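Local coordinates for protein fiber (PDB 4UE0) that forms the head of the trimeric adenovirus fibre, the capsid spike that probably attaches the virion to a receptor on the host cell, at residues Ile63-Thr75 with Ile109-Thr121. Residues are numbered along the deposited sequence; the frame is centred on the assembly and turned at random. Where two conformers were deposited one is given.
Sequences IFVMDSPFYASCT and IMVSAWTASITRT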
loop_
_atom_site.group_PDB
_atom_site.type_symbol
_atom_site.label_atom_id
_atom_site.label_comp_id
_atom_site.label_asym_id
_atom_site.label_seq_id
_atom_site.Cartn_x
_atom_site.Cartn_y
_atom_site.Cartn_z
ATOM N N ILE A 63 -0.857 19.639 1.899
ATOM C CA ILE A 63 -0.103 18.632 1.172
ATOM C C ILE A 63 -0.244 18.805 -0.347
ATOM O O ILE A 63 0.427 18.099 -1.125
ATOM C CB ILE A 63 -0.467 17.175 1.589
ATOM C CG1 ILE A 63 -1.882 16.784 1.130
ATOM C CG2 ILE A 63 -0.269 16.951 3.085
ATOM C CD1 ILE A 63 -2.172 15.317 1.234
ATOM N N PHE A 64 -1.126 19.709 -0.780
ATOM C CA PHE A 64 -1.365 19.916 -2.213
ATOM C C PHE A 64 -0.496 21.052 -2.727
ATOM O O PHE A 64 -0.968 22.127 -3.054
ATOM C CB PHE A 64 -2.860 20.154 -2.520
ATOM C CG PHE A 64 -3.727 18.938 -2.274
ATOM C CD1 PHE A 64 -4.179 18.655 -0.994
ATOM C CD2 PHE A 64 -4.068 18.045 -3.306
ATOM C CE1 PHE A 64 -4.965 17.568 -0.738
ATOM C CE2 PHE A 64 -4.854 16.937 -3.039
ATOM C CZ PHE A 64 -5.291 16.696 -1.751
ATOM N N VAL A 65 0.798 20.777 -2.779
ATOM C CA VAL A 65 1.805 21.756 -3.160
ATOM C C VAL A 65 2.146 21.611 -4.629
ATOM O O VAL A 65 2.471 22.592 -5.286
ATOM C CB VAL A 65 3.084 21.556 -2.312
ATOM C CG1 VAL A 65 4.282 22.296 -2.894
ATOM C CG2 VAL A 65 2.821 22.000 -0.878
ATOM N N MET A 66 2.114 20.384 -5.132
ATOM C CA MET A 66 2.525 20.119 -6.501
ATOM C C MET A 66 1.334 20.280 -7.440
ATOM O O MET A 66 0.161 20.170 -7.024
ATOM C CB MET A 66 3.119 18.701 -6.624
ATOM C CG MET A 66 4.308 18.417 -5.704
ATOM S SD MET A 66 5.725 19.551 -5.860
ATOM C CE MET A 66 6.606 18.857 -7.265
ATOM N N ASP A 67 1.638 20.518 -8.713
ATOM C CA ASP A 67 0.603 20.568 -9.742
ATOM C C ASP A 67 -0.043 19.189 -9.997
ATOM O O ASP A 67 -1.241 19.113 -10.271
ATOM C CB ASP A 67 1.162 21.161 -11.041
ATOM C CG ASP A 67 1.362 22.667 -10.954
ATOM O OD1 ASP A 67 1.209 23.237 -9.841
ATOM O OD2 ASP A 67 1.665 23.285 -12.005
ATOM N N SER A 68 0.729 18.099 -9.895
ATOM C CA SER A 68 0.173 16.763 -10.150
ATOM C C SER A 68 -0.778 16.340 -9.031
ATOM O O SER A 68 -0.460 16.509 -7.841
ATOM C CB SER A 68 1.273 15.696 -10.302
ATOM O OG SER A 68 1.780 15.708 -11.627
ATOM N N PRO A 69 -1.920 15.743 -9.396
ATOM C CA PRO A 69 -2.755 15.113 -8.377
ATOM C C PRO A 69 -2.049 13.898 -7.783
ATOM O O PRO A 69 -1.170 13.301 -8.431
ATOM C CB PRO A 69 -4.009 14.689 -9.150
ATOM C CG PRO A 69 -3.927 15.265 -10.486
ATOM C CD PRO A 69 -2.493 15.587 -10.744
ATOM N N PHE A 70 -2.479 13.518 -6.593
ATOM C CA PHE A 70 -2.091 12.238 -6.035
ATOM C C PHE A 70 -2.786 11.122 -6.817
ATOM O O PHE A 70 -3.951 11.260 -7.194
ATOM C CB PHE A 70 -2.482 12.147 -4.573
ATOM C CG PHE A 70 -1.742 13.084 -3.670
ATOM C CD1 PHE A 70 -2.228 14.353 -3.384
ATOM C CD2 PHE A 70 -0.581 12.674 -3.033
ATOM C CE1 PHE A 70 -1.529 15.200 -2.546
ATOM C CE2 PHE A 70 0.096 13.521 -2.173
ATOM C CZ PHE A 70 -0.372 14.777 -1.937
ATOM N N TYR A 71 -2.063 10.013 -7.026
ATOM C CA TYR A 71 -2.629 8.848 -7.701
ATOM C C TYR A 71 -2.316 7.604 -6.874
ATOM O O TYR A 71 -1.170 7.296 -6.590
ATOM C CB TYR A 71 -2.084 8.693 -9.157
ATOM C CG TYR A 71 -2.600 7.436 -9.787
ATOM C CD1 TYR A 71 -3.958 7.290 -10.123
ATOM C CD2 TYR A 71 -1.793 6.337 -9.901
ATOM C CE1 TYR A 71 -4.470 6.097 -10.554
ATOM C CE2 TYR A 71 -2.289 5.122 -10.356
ATOM C CZ TYR A 71 -3.645 4.980 -10.637
ATOM O OH TYR A 71 -4.174 3.777 -11.024
ATOM N N ALA A 72 -3.364 6.846 -6.544
ATOM C CA ALA A 72 -3.259 5.588 -5.811
ATOM C C ALA A 72 -4.234 4.589 -6.401
ATOM O O ALA A 72 -4.914 4.875 -7.384
ATOM C CB ALA A 72 -3.521 5.810 -4.328
ATOM N N SER A 73 -4.314 3.386 -5.840
ATOM C CA SER A 73 -5.310 2.415 -6.244
ATOM C C SER A 73 -5.928 1.758 -5.032
ATOM O O SER A 73 -5.360 1.768 -3.930
ATOM C CB SER A 73 -4.763 1.350 -7.188
ATOM O OG SER A 73 -3.903 0.480 -6.487
ATOM N N CYS A 74 -7.101 1.199 -5.235
ATOM C CA CYS A 74 -7.803 0.438 -4.228
ATOM C C CYS A 74 -8.594 -0.647 -4.896
ATOM O O CYS A 74 -8.655 -0.711 -6.130
ATOM C CB CYS A 74 -8.684 1.366 -3.376
ATOM S SG CYS A 74 -10.031 2.124 -4.271
ATOM N N THR A 75 -9.220 -1.519 -4.095
ATOM C CA THR A 75 -9.987 -2.629 -4.638
ATOM C C THR A 75 -11.298 -2.810 -3.890
ATOM O O THR A 75 -11.476 -2.366 -2.766
ATOM C CB THR A 75 -9.211 -3.962 -4.582
ATOM O OG1 THR A 75 -9.069 -4.401 -3.223
ATOM C CG2 THR A 75 -7.845 -3.867 -5.275
ATOM N N ILE A 109 -20.042 -2.702 -0.506
ATOM C CA ILE A 109 -18.896 -3.571 -0.469
ATOM C C ILE A 109 -17.706 -2.736 0.000
ATOM O O ILE A 109 -17.481 -1.623 -0.476
ATOM C CB ILE A 109 -18.602 -4.181 -1.871
ATOM C CG1 ILE A 109 -19.756 -5.074 -2.300
ATOM C CG2 ILE A 109 -17.262 -4.920 -1.839
ATOM C CD1 ILE A 109 -19.551 -5.715 -3.649
ATOM N N MET A 110 -16.922 -3.277 0.921
ATOM C CA MET A 110 -15.797 -2.550 1.452
ATOM C C MET A 110 -14.750 -2.233 0.376
ATOM O O MET A 110 -14.447 -3.068 -0.465
ATOM C CB MET A 110 -15.125 -3.355 2.565
ATOM C CG MET A 110 -14.214 -2.522 3.448
ATOM S SD MET A 110 -15.068 -1.330 4.525
ATOM C CE MET A 110 -15.857 -2.457 5.659
ATOM N N VAL A 111 -14.191 -1.038 0.442
ATOM C CA VAL A 111 -13.086 -0.584 -0.408
ATOM C C VAL A 111 -11.835 -0.635 0.455
ATOM O O VAL A 111 -11.847 -0.143 1.591
ATOM C CB VAL A 111 -13.315 0.842 -0.913
ATOM C CG1 VAL A 111 -12.150 1.329 -1.746
ATOM C CG2 VAL A 111 -14.603 0.947 -1.722
ATOM N N SER A 112 -10.752 -1.216 -0.087
ATOM C CA SER A 112 -9.513 -1.297 0.681
ATOM C C SER A 112 -8.891 0.081 0.954
ATOM O O SER A 112 -9.055 1.020 0.190
ATOM C CB SER A 112 -8.505 -2.171 -0.044
ATOM O OG SER A 112 -8.265 -1.723 -1.364
ATOM N N ALA A 113 -8.167 0.174 2.080
ATOM C CA ALA A 113 -7.386 1.335 2.402
ATOM C C ALA A 113 -6.317 1.565 1.328
ATOM O O ALA A 113 -5.799 0.640 0.710
ATOM C CB ALA A 113 -6.716 1.130 3.739
ATOM N N TRP A 114 -5.950 2.824 1.156
ATOM C CA TRP A 114 -4.933 3.191 0.171
ATOM C C TRP A 114 -4.068 4.286 0.706
ATOM O O TRP A 114 -4.427 5.032 1.608
ATOM C CB TRP A 114 -5.571 3.596 -1.175
ATOM C CG TRP A 114 -6.619 4.668 -1.101
ATOM C CD1 TRP A 114 -7.961 4.481 -1.081
ATOM C CD2 TRP A 114 -6.419 6.094 -1.097
ATOM N NE1 TRP A 114 -8.606 5.678 -1.078
ATOM C CE2 TRP A 114 -7.680 6.685 -1.059
ATOM C CE3 TRP A 114 -5.287 6.921 -1.097
ATOM C CZ2 TRP A 114 -7.849 8.067 -0.989
ATOM C CZ3 TRP A 114 -5.459 8.280 -0.996
ATOM C CH2 TRP A 114 -6.733 8.838 -0.950
ATOM N N THR A 115 -2.903 4.400 0.079
ATOM C CA THR A 115 -1.967 5.444 0.387
ATOM C C THR A 115 -1.333 5.979 -0.891
ATOM O O THR A 115 -0.951 5.198 -1.743
ATOM C CB THR A 115 -0.773 4.958 1.271
ATOM O OG1 THR A 115 -1.245 4.476 2.531
ATOM C CG2 THR A 115 0.235 6.105 1.509
ATOM N N ALA A 116 -1.183 7.289 -0.957
ATOM C CA ALA A 116 -0.507 7.973 -2.053
ATOM C C ALA A 116 0.683 8.729 -1.509
ATOM O O ALA A 116 0.665 9.211 -0.366
ATOM C CB ALA A 116 -1.444 8.958 -2.746
ATOM N N SER A 117 1.733 8.890 -2.315
ATOM C CA SER A 117 2.934 9.602 -1.892
ATOM C C SER A 117 3.509 10.371 -3.072
ATOM O O SER A 117 3.716 9.782 -4.144
ATOM C CB SER A 117 4.033 8.581 -1.440
ATOM O OG SER A 117 5.277 9.230 -1.198
ATOM N N ILE A 118 3.773 11.659 -2.840
ATOM C CA ILE A 118 4.472 12.517 -3.788
ATOM C C ILE A 118 5.749 13.010 -3.124
ATOM O O ILE A 118 5.721 13.464 -1.986
ATOM C CB ILE A 118 3.593 13.702 -4.206
ATOM C CG1 ILE A 118 2.496 13.253 -5.148
ATOM C CG2 ILE A 118 4.430 14.770 -4.913
ATOM C CD1 ILE A 118 1.463 14.304 -5.484
ATOM N N THR A 119 6.853 12.951 -3.865
ATOM C CA THR A 119 8.089 13.615 -3.453
ATOM C C THR A 119 8.332 14.891 -4.253
ATOM O O THR A 119 8.228 14.890 -5.481
ATOM C CB THR A 119 9.285 12.683 -3.664
ATOM O OG1 THR A 119 9.195 11.629 -2.717
ATOM C CG2 THR A 119 10.609 13.430 -3.522
ATOM N N ARG A 120 8.653 15.976 -3.545
ATOM C CA ARG A 120 9.161 17.210 -4.167
ATOM C C ARG A 120 10.633 17.354 -3.790
ATOM O O ARG A 120 10.993 17.292 -2.603
ATOM C CB ARG A 120 8.375 18.417 -3.679
ATOM C CG ARG A 120 9.056 19.757 -3.955
ATOM C CD ARG A 120 8.307 20.955 -3.366
ATOM N NE ARG A 120 8.662 21.229 -1.971
ATOM C CZ ARG A 120 8.354 22.355 -1.326
ATOM N NH1 ARG A 120 7.678 23.337 -1.940
ATOM N NH2 ARG A 120 8.724 22.511 -0.056
ATOM N N THR A 121 11.477 17.583 -4.789
ATOM C CA THR A 121 12.927 17.699 -4.573
ATOM C C THR A 121 13.341 19.176 -4.544
ATOM O O THR A 121 12.560 20.049 -4.937
ATOM C CB THR A 121 13.695 16.954 -5.684
ATOM O OG1 THR A 121 13.489 17.624 -6.937
ATOM C CG2 THR A 121 13.207 15.490 -5.806
HETATM O O HOH W 1 0.959 8.025 -5.000
HETATM O O HOH W 2 -4.762 0.153 -1.750
#
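T75 and S112 are joined by a pair of hydrogen bonds, in one of which a side chain replaces the backbone acceptor. T75 N donates to S112 OG at 2.9 Å, and S112 N donates to T75 O at 3.0 Å. S112 OG lies between its own N and C (chi1 55°), which turns it onto T75 N. Farther along, water takes over: one molecule donates to S73 O and A113 O, and another joins Y71 O to S117 N. The strand segments run nearly antiparallel, 155° between directions, and their axes come no closer than 6.1 Å. Between the strands small side chains meet, A72 CB lying 4.1 Å from A116 CB. A72 CB also meets W114 CE3, and C74 SG sits obliquely to the indole. At the other end I118 CD1 lies over one face of the F70 ring, 3.7 Å from its centroid. M66 SD rests on R120 CB at 3.6 Å. R120 also makes a cation-pi contact with Y34. The second subunit bonds to the backbone of S117. The contact joins the strands outermost, within this chain, in its two four-stranded sheets: 70-77 bonds to strand 83-93, and 114-120 pairs with strand 34-40.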